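Local atomic coordinates of catalase-3 (Neurospora crassa, PDB entry 4AJ9), a protein that breaks down hydrogen peroxide to water and oxygen with a heme cofactor, and so probably protects the cell from its toxicity. Residues G196-G208 with A252-E264. Numbering follows the deposited sequence.
Sequences GNGIPRSYRHMDG and ADFHRQDLWDAIE
Arg204 grips the carboxylate of Asp258 side-on with two nitrogens. Its NE lies 2.6 Å from Asp258 OD1 in a nearly straight bond (174°), and its NH2 lies 2.8 Å from Asp258 OD2. Both oxygens are met on their syn sides, and the two flat groups are only 25° apart. The bend at chi3 (-57°) turns the guanidinium to present this edge. Arg201 NH1 reaches Asp258 OD2 at 2.9 Å, but from above the carboxylate plane, its guanidinium nearly perpendicular to it. Arg201 NE forms a second salt bridge, to Asp586. A lysine in place of Arg204 would probably lose the two-pronged grip, leaving one Asp258 oxygen without its arginine bond and the carboxylate freer to turn.

The network ties the loop between helix 187-193 and strand 208-209 to helix 254-264, beside the antiparallel beta-barrel of the catalase fold; Tyr203 also touches Ala69 of strand 68-77, and Leu259 touches Phe103 of strand 96-104. A water joins Tyr203 N, His255 O and Asp258 OD1. His255 NE2 gives a weak hydrogen bond to Pro200 O (2.9 Å).

Phe254 CZ lies over one face of the Arg201 guanidinium, near its rim. His255 CB makes a CH-pi contact over the Tyr203 ring, 3.8 Å from its centroid. Leu259 CD2 meets the ring edge at Tyr203 CD2. Ala262 CB touches Arg204 CD at 3.5 Å. Tyr203 OH shares a water with Arg256 NE, while Arg256 NH1 pairs with Glu165 of the second subunit.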
ATOM      1  N   GLY C 196      -8.444 -39.987   3.632  1.00  6.36           N
ATOM      2  CA  GLY C 196      -7.594 -39.600   4.744  1.00  5.53           C
ATOM      3  C   GLY C 196      -6.685 -38.429   4.406  1.00  8.70           C
ATOM      4  O   GLY C 196      -6.213 -37.720   5.291  1.00  5.36           O
ATOM      5  N   ASN C 197      -6.420 -38.218   3.119  1.00  5.93           N
ATOM      6  CA  ASN C 197      -5.577 -37.091   2.726  1.00  5.38           C
ATOM      7  C   ASN C 197      -6.197 -35.766   3.181  1.00  6.55           C
ATOM      8  O   ASN C 197      -5.498 -34.771   3.356  1.00  6.64           O
ATOM      9  CB  ASN C 197      -5.356 -37.064   1.210  1.00  5.97           C
ATOM     10  CG  ASN C 197      -4.382 -38.135   0.745  1.00  8.64           C
ATOM     11  OD1 ASN C 197      -4.647 -39.330   0.877  1.00  8.52           O
ATOM     12  ND2 ASN C 197      -3.251 -37.708   0.199  1.00  7.99           N
ATOM     13  N   GLY C 198      -7.514 -35.759   3.357  1.00  4.38           N
ATOM     14  CA  GLY C 198      -8.213 -34.545   3.747  1.00  4.71           C
ATOM     15  C   GLY C 198      -8.045 -34.246   5.222  1.00  8.43           C
ATOM     16  O   GLY C 198      -8.186 -33.091   5.647  1.00  8.97           O
ATOM     17  N   ILE C 199      -7.748 -35.293   6.000  1.00  6.45           N
ATOM     18  CA  ILE C 199      -7.617 -35.176   7.458  1.00  2.56           C
ATOM     19  C   ILE C 199      -6.408 -35.931   8.020  1.00  7.19           C
ATOM     20  O   ILE C 199      -6.548 -36.864   8.839  1.00  9.85           O
ATOM     21  CB  ILE C 199      -8.900 -35.634   8.193  1.00  4.80           C
ATOM     22  CG1 ILE C 199      -9.380 -36.997   7.669  1.00  7.66           C
ATOM     23  CG2 ILE C 199      -9.988 -34.616   8.028  1.00  6.23           C
ATOM     24  CD1 ILE C 199     -10.660 -37.517   8.380  1.00  7.77           C
ATOM     25  N   PRO C 200      -5.206 -35.520   7.595  1.00  6.77           N
ATOM     26  CA  PRO C 200      -3.963 -36.163   8.019  1.00  4.08           C
ATOM     27  C   PRO C 200      -3.755 -36.002   9.508  1.00  4.93           C
ATOM     28  O   PRO C 200      -4.225 -35.025  10.114  1.00  5.17           O
ATOM     29  CB  PRO C 200      -2.886 -35.378   7.251  1.00  7.49           C
ATOM     30  CG  PRO C 200      -3.522 -34.066   6.949  1.00  9.46           C
ATOM     31  CD  PRO C 200      -4.956 -34.390   6.684  1.00  5.98           C
ATOM     32  N   ARG C 201      -3.048 -36.963  10.086  1.00  6.40           N
ATOM     33  CA  ARG C 201      -2.678 -36.941  11.499  1.00  6.08           C
ATOM     34  C   ARG C 201      -1.696 -35.810  11.797  1.00  4.79           C
ATOM     35  O   ARG C 201      -1.729 -35.214  12.879  1.00  6.39           O
ATOM     36  CB  ARG C 201      -2.093 -38.303  11.898  1.00 11.59           C
ATOM     37  CG  ARG C 201      -1.217 -38.286  13.138  1.00  5.79           C
ATOM     38  CD  ARG C 201      -1.975 -37.811  14.388  1.00  9.67           C
ATOM     39  NE  ARG C 201      -1.112 -37.980  15.551  1.00  9.47           N
ATOM     40  CZ  ARG C 201      -0.140 -37.134  15.872  1.00  9.45           C
ATOM     41  NH1 ARG C 201       0.065 -36.043  15.141  1.00  7.03           N
ATOM     42  NH2 ARG C 201       0.621 -37.374  16.928  1.00  5.93           N
ATOM     43  N   SER C 202      -0.828 -35.497  10.837  1.00  8.69           N
ATOM     44  CA  SER C 202       0.085 -34.360  10.985  1.00  4.72           C
ATOM     45  C   SER C 202       0.735 -34.038   9.653  1.00  6.60           C
ATOM     46  O   SER C 202       0.599 -34.805   8.697  1.00  7.85           O
ATOM     47  CB  SER C 202       1.177 -34.668  12.003  1.00  6.41           C
ATOM     48  OG  SER C 202       2.252 -35.367  11.394  1.00  8.01           O
ATOM     49  N   TYR C 203       1.439 -32.904   9.593  1.00  6.78           N
ATOM     50  CA  TYR C 203       2.202 -32.532   8.400  1.00  5.23           C
ATOM     51  C   TYR C 203       3.262 -33.592   8.162  1.00  6.48           C
ATOM     52  O   TYR C 203       3.615 -33.892   7.021  1.00  5.37           O
ATOM     53  CB  TYR C 203       2.909 -31.193   8.603  1.00  3.18           C
ATOM     54  CG  TYR C 203       2.011 -29.994   8.863  1.00  3.33           C
ATOM     55  CD1 TYR C 203       0.749 -29.885   8.289  1.00  4.65           C
ATOM     56  CD2 TYR C 203       2.466 -28.941   9.652  1.00  4.06           C
ATOM     57  CE1 TYR C 203      -0.059 -28.746   8.534  1.00  2.90           C
ATOM     58  CE2 TYR C 203       1.688 -27.834   9.896  1.00  6.54           C
ATOM     59  CZ  TYR C 203       0.434 -27.730   9.329  1.00  4.93           C
ATOM     60  OH  TYR C 203      -0.308 -26.598   9.604  1.00  5.29           O
ATOM     61  N   ARG C 204       3.768 -34.152   9.257  1.00  4.97           N
ATOM     62  CA  ARG C 204       4.860 -35.123   9.205  1.00  7.64           C
ATOM     63  C   ARG C 204       4.419 -36.461   8.623  1.00  9.60           C
ATOM     64  O   ARG C 204       5.255 -37.260   8.185  1.00  8.76           O
ATOM     65  CB  ARG C 204       5.460 -35.326  10.598  1.00  8.99           C
ATOM     66  CG  ARG C 204       6.025 -34.053  11.208  1.00  6.12           C
ATOM     67  CD  ARG C 204       6.551 -34.287  12.614  1.00  5.90           C
ATOM     68  NE  ARG C 204       5.525 -34.829  13.498  1.00  6.02           N
ATOM     69  CZ  ARG C 204       5.594 -36.011  14.106  1.00  6.70           C
ATOM     70  NH1 ARG C 204       6.652 -36.795  13.939  1.00 10.65           N
ATOM     71  NH2 ARG C 204       4.598 -36.409  14.889  1.00  8.86           N
ATOM     72  N   HIS C 205       3.108 -36.694   8.618  1.00  6.17           N
ATOM     73  CA  HIS C 205       2.536 -37.934   8.111  1.00  9.98           C
ATOM     74  C   HIS C 205       1.796 -37.752   6.786  1.00 11.79           C
ATOM     75  O   HIS C 205       0.800 -38.437   6.532  1.00  7.71           O
ATOM     76  CB  HIS C 205       1.604 -38.554   9.153  1.00  8.00           C
ATOM     77  CG  HIS C 205       2.306 -38.958  10.412  1.00  5.35           C
ATOM     78  ND1 HIS C 205       2.522 -38.084  11.455  1.00  8.18           N
ATOM     79  CD2 HIS C 205       2.866 -40.134  10.783  1.00  7.94           C
ATOM     80  CE1 HIS C 205       3.172 -38.706  12.421  1.00 10.87           C
ATOM     81  NE2 HIS C 205       3.400 -39.950  12.036  1.00  7.79           N
ATOM     82  N   MET C 206       2.288 -36.824   5.962  1.00  5.44           N
ATOM     83  CA  MET C 206       1.791 -36.603   4.605  1.00  7.88           C
ATOM     84  C   MET C 206       2.881 -36.878   3.575  1.00  7.19           C
ATOM     85  O   MET C 206       4.059 -36.592   3.815  1.00  7.28           O
ATOM     86  CB  MET C 206       1.364 -35.139   4.402  1.00  5.92           C
ATOM     87  CG  MET C 206       0.393 -34.574   5.431  1.00  9.48           C
ATOM     88  SD  MET C 206      -0.161 -32.903   4.988  1.00  8.30           S
ATOM     89  CE  MET C 206       1.404 -32.046   4.797  1.00  6.02           C
ATOM     90  N   ASP C 207       2.488 -37.394   2.413  1.00  3.33           N
ATOM     91  CA  ASP C 207       3.359 -37.336   1.245  1.00  6.99           C
ATOM     92  C   ASP C 207       3.175 -35.971   0.589  1.00  7.93           C
ATOM     93  O   ASP C 207       2.229 -35.258   0.901  1.00  8.82           O
ATOM     94  CB  ASP C 207       3.019 -38.438   0.236  1.00  6.62           C
ATOM     95  CG  ASP C 207       3.617 -39.782   0.614  1.00  8.42           C
ATOM     96  OD1 ASP C 207       4.491 -39.824   1.506  1.00  5.15           O
ATOM     97  OD2 ASP C 207       3.209 -40.791   0.016  1.00 11.48           O
ATOM     98  N   GLY C 208       4.079 -35.606  -0.312  1.00  4.69           N
ATOM     99  CA  GLY C 208       3.946 -34.355  -1.038  1.00  7.57           C
ATOM    100  C   GLY C 208       4.077 -34.560  -2.534  1.00  6.16           C
ATOM    101  O   GLY C 208       4.681 -35.539  -2.964  1.00  9.82           O
ATOM    102  N   ALA C 252      -7.070 -26.028  17.794  1.00  3.26           N
ATOM    103  CA  ALA C 252      -6.989 -25.559  16.427  1.00  6.62           C
ATOM    104  C   ALA C 252      -5.544 -25.603  15.919  1.00  2.55           C
ATOM    105  O   ALA C 252      -5.303 -25.590  14.713  1.00  5.10           O
ATOM    106  CB  ALA C 252      -7.551 -24.145  16.334  1.00  4.10           C
ATOM    107  N   ASP C 253      -4.597 -25.682  16.844  1.00  2.25           N
ATOM    108  CA  ASP C 253      -3.177 -25.622  16.513  1.00  4.49           C
ATOM    109  C   ASP C 253      -2.516 -26.993  16.484  1.00  5.78           C
ATOM    110  O   ASP C 253      -1.293 -27.109  16.554  1.00  3.20           O
ATOM    111  CB  ASP C 253      -2.472 -24.734  17.528  1.00  6.22           C
ATOM    112  CG  ASP C 253      -3.026 -23.324  17.525  1.00  5.57           C
ATOM    113  OD1 ASP C 253      -2.976 -22.697  16.452  1.00  6.70           O
ATOM    114  OD2 ASP C 253      -3.533 -22.859  18.571  1.00  6.52           O
ATOM    115  N   PHE C 254      -3.331 -28.030  16.368  1.00  6.04           N
ATOM    116  CA  PHE C 254      -2.840 -29.395  16.536  1.00  4.99           C
ATOM    117  C   PHE C 254      -1.641 -29.681  15.632  1.00  4.30           C
ATOM    118  O   PHE C 254      -0.624 -30.216  16.083  1.00  4.41           O
ATOM    119  CB  PHE C 254      -3.979 -30.380  16.258  1.00  5.36           C
ATOM    120  CG  PHE C 254      -3.593 -31.844  16.406  1.00 11.83           C
ATOM    121  CD1 PHE C 254      -3.382 -32.401  17.666  1.00 11.28           C
ATOM    122  CD2 PHE C 254      -3.511 -32.671  15.292  1.00  6.69           C
ATOM    123  CE1 PHE C 254      -3.054 -33.744  17.808  1.00 11.04           C
ATOM    124  CE2 PHE C 254      -3.189 -34.016  15.427  1.00 12.75           C
ATOM    125  CZ  PHE C 254      -2.957 -34.552  16.695  1.00 10.50           C
ATOM    126  N   HIS C 255      -1.752 -29.333  14.355  1.00  4.39           N
ATOM    127  CA  HIS C 255      -0.686 -29.666  13.406  1.00  3.52           C
ATOM    128  C   HIS C 255       0.557 -28.784  13.564  1.00  4.93           C
ATOM    129  O   HIS C 255       1.687 -29.275  13.511  1.00  4.35           O
ATOM    130  CB  HIS C 255      -1.186 -29.628  11.961  1.00  4.72           C
ATOM    131  CG  HIS C 255      -2.081 -30.774  11.595  1.00  5.74           C
ATOM    132  ND1 HIS C 255      -2.873 -30.769  10.467  1.00  7.33           N
ATOM    133  CD2 HIS C 255      -2.308 -31.963  12.208  1.00  6.40           C
ATOM    134  CE1 HIS C 255      -3.554 -31.900  10.402  1.00  6.35           C
ATOM    135  NE2 HIS C 255      -3.232 -32.641  11.449  1.00  5.42           N
ATOM    136  N   ARG C 256       0.368 -27.480  13.737  1.00  4.40           N
ATOM    137  CA  ARG C 256       1.539 -26.639  13.937  1.00  6.48           C
ATOM    138  C   ARG C 256       2.229 -26.965  15.263  1.00  4.81           C
ATOM    139  O   ARG C 256       3.443 -26.869  15.354  1.00  7.08           O
ATOM    140  CB  ARG C 256       1.231 -25.140  13.801  1.00  7.77           C
ATOM    141  CG  ARG C 256       0.301 -24.545  14.828  1.00 11.68           C
ATOM    142  CD  ARG C 256       0.196 -23.018  14.636  1.00  5.78           C
ATOM    143  NE  ARG C 256      -0.234 -22.679  13.272  1.00  6.75           N
ATOM    144  CZ  ARG C 256      -0.448 -21.444  12.829  1.00  5.51           C
ATOM    145  NH1 ARG C 256      -0.279 -20.403  13.634  1.00  4.13           N
ATOM    146  NH2 ARG C 256      -0.844 -21.249  11.576  1.00  8.34           N
ATOM    147  N   GLN C 257       1.460 -27.340  16.285  1.00  3.42           N
ATOM    148  CA  GLN C 257       2.070 -27.784  17.537  1.00  8.46           C
ATOM    149  C   GLN C 257       2.838 -29.102  17.341  1.00  3.42           C
ATOM    150  O   GLN C 257       3.945 -29.269  17.865  1.00  7.27           O
ATOM    151  CB  GLN C 257       1.021 -27.931  18.649  1.00  9.09           C
ATOM    152  CG  GLN C 257       1.620 -28.164  20.040  1.00 17.79           C
ATOM    153  CD  GLN C 257       2.209 -26.894  20.651  1.00 19.90           C
ATOM    154  OE1 GLN C 257       1.477 -25.954  20.980  1.00 16.82           O
ATOM    155  NE2 GLN C 257       3.533 -26.864  20.813  1.00 12.07           N
ATOM    156  N   ASP C 258       2.251 -30.038  16.595  1.00  5.76           N
ATOM    157  CA  ASP C 258       2.891 -31.341  16.363  1.00  3.89           C
ATOM    158  C   ASP C 258       4.266 -31.161  15.701  1.00  4.87           C
ATOM    159  O   ASP C 258       5.257 -31.755  16.117  1.00  5.65           O
ATOM    160  CB  ASP C 258       1.979 -32.251  15.522  1.00  2.59           C
ATOM    161  CG  ASP C 258       2.711 -33.445  14.944  1.00  8.35           C
ATOM    162  OD1 ASP C 258       3.513 -33.261  13.997  1.00  6.12           O
ATOM    163  OD2 ASP C 258       2.490 -34.573  15.435  1.00  5.66           O
ATOM    164  N   LEU C 259       4.327 -30.324  14.675  1.00  4.75           N
ATOM    165  CA  LEU C 259       5.582 -30.082  13.961  1.00  2.70           C
ATOM    166  C   LEU C 259       6.606 -29.405  14.867  1.00  4.21           C
ATOM    167  O   LEU C 259       7.787 -29.789  14.909  1.00  6.23           O
ATOM    168  CB  LEU C 259       5.307 -29.202  12.738  1.00  8.04           C
ATOM    169  CG  LEU C 259       6.515 -28.799  11.900  1.00  8.94           C
ATOM    170  CD1 LEU C 259       7.203 -30.029  11.351  1.00 10.52           C
ATOM    171  CD2 LEU C 259       6.078 -27.863  10.782  1.00  3.50           C
ATOM    172  N   TRP C 260       6.153 -28.377  15.578  1.00  5.30           N
ATOM    173  CA  TRP C 260       7.017 -27.648  16.494  1.00  9.47           C
ATOM    174  C   TRP C 260       7.603 -28.608  17.516  1.00  6.63           C
ATOM    175  O   TRP C 260       8.798 -28.556  17.802  1.00  5.75           O
ATOM    176  CB  TRP C 260       6.238 -26.556  17.232  1.00  7.51           C
ATOM    177  CG  TRP C 260       7.117 -25.623  18.027  1.00  7.36           C
ATOM    178  CD1 TRP C 260       7.548 -25.785  19.319  1.00 13.79           C
ATOM    179  CD2 TRP C 260       7.677 -24.382  17.573  1.00  8.51           C
ATOM    180  NE1 TRP C 260       8.346 -24.716  19.689  1.00 15.01           N
ATOM    181  CE2 TRP C 260       8.437 -23.846  18.634  1.00 11.55           C
ATOM    182  CE3 TRP C 260       7.611 -23.675  16.366  1.00  8.99           C
ATOM    183  CZ2 TRP C 260       9.118 -22.628  18.527  1.00  9.78           C
ATOM    184  CZ3 TRP C 260       8.284 -22.459  16.269  1.00  9.97           C
ATOM    185  CH2 TRP C 260       9.031 -21.958  17.339  1.00 12.18           C
ATOM    186  N   ASP C 261       6.753 -29.470  18.072  1.00  9.81           N
ATOM    187  CA  ASP C 261       7.161 -30.366  19.157  1.00 11.57           C
ATOM    188  C   ASP C 261       8.153 -31.412  18.666  1.00 11.66           C
ATOM    189  O   ASP C 261       9.131 -31.727  19.349  1.00  9.26           O
ATOM    190  CB  ASP C 261       5.952 -31.086  19.790  1.00  3.98           C
ATOM    191  CG  ASP C 261       5.141 -30.196  20.713  1.00 17.65           C
ATOM    192  OD1 ASP C 261       5.609 -29.100  21.087  1.00  8.79           O
ATOM    193  OD2 ASP C 261       4.026 -30.612  21.079  1.00 15.81           O
ATOM    194  N   ALA C 262       7.879 -31.972  17.491  1.00 10.45           N
ATOM    195  CA  ALA C 262       8.742 -32.992  16.916  1.00  8.38           C
ATOM    196  C   ALA C 262      10.140 -32.419  16.745  1.00 12.28           C
ATOM    197  O   ALA C 262      11.136 -33.061  17.081  1.00 10.95           O
ATOM    198  CB  ALA C 262       8.181 -33.480  15.579  1.00  5.73           C
ATOM    199  N   ILE C 263      10.213 -31.192  16.242  1.00  7.16           N
ATOM    200  CA  ILE C 263      11.501 -30.551  16.014  1.00 12.46           C
ATOM    201  C   ILE C 263      12.215 -30.180  17.317  1.00 11.83           C
ATOM    202  O   ILE C 263      13.426 -30.391  17.452  1.00  7.54           O
ATOM    203  CB  ILE C 263      11.357 -29.324  15.084  1.00  8.74           C
ATOM    204  CG1 ILE C 263      10.973 -29.795  13.678  1.00  7.10           C
ATOM    205  CG2 ILE C 263      12.649 -28.506  15.063  1.00  6.32           C
ATOM    206  CD1 ILE C 263      10.622 -28.672  12.705  1.00 10.30           C
ATOM    207  N   GLU C 264      11.473 -29.640  18.277  1.00 10.80           N
ATOM    208  CA  GLU C 264      12.080 -29.237  19.544  1.00 12.75           C
ATOM    209  C   GLU C 264      12.637 -30.446  20.280  1.00 11.18           C
ATOM    210  O   GLU C 264      13.658 -30.350  20.953  1.00 12.58           O
ATOM    211  CB  GLU C 264      11.071 -28.523  20.442  1.00 13.39           C
ATOM    212  CG  GLU C 264      10.844 -27.066  20.099  1.00 29.14           C
ATOM    213  CD  GLU C 264      12.130 -26.258  20.125  1.00 44.68           C
ATOM    214  OE1 GLU C 264      13.007 -26.561  20.971  1.00 31.38           O
ATOM    215  OE2 GLU C 264      12.258 -25.322  19.300  1.00 30.46           O
TER
HETATM  216  O   HOH W   1       3.301 -36.120  17.826  1.00 14.59           O
HETATM  217  O   HOH W   2      -0.899 -24.419  11.168  1.00  4.20           O
HETATM  218  O   HOH W   3       2.596 -31.547  12.013  1.00  5.25           O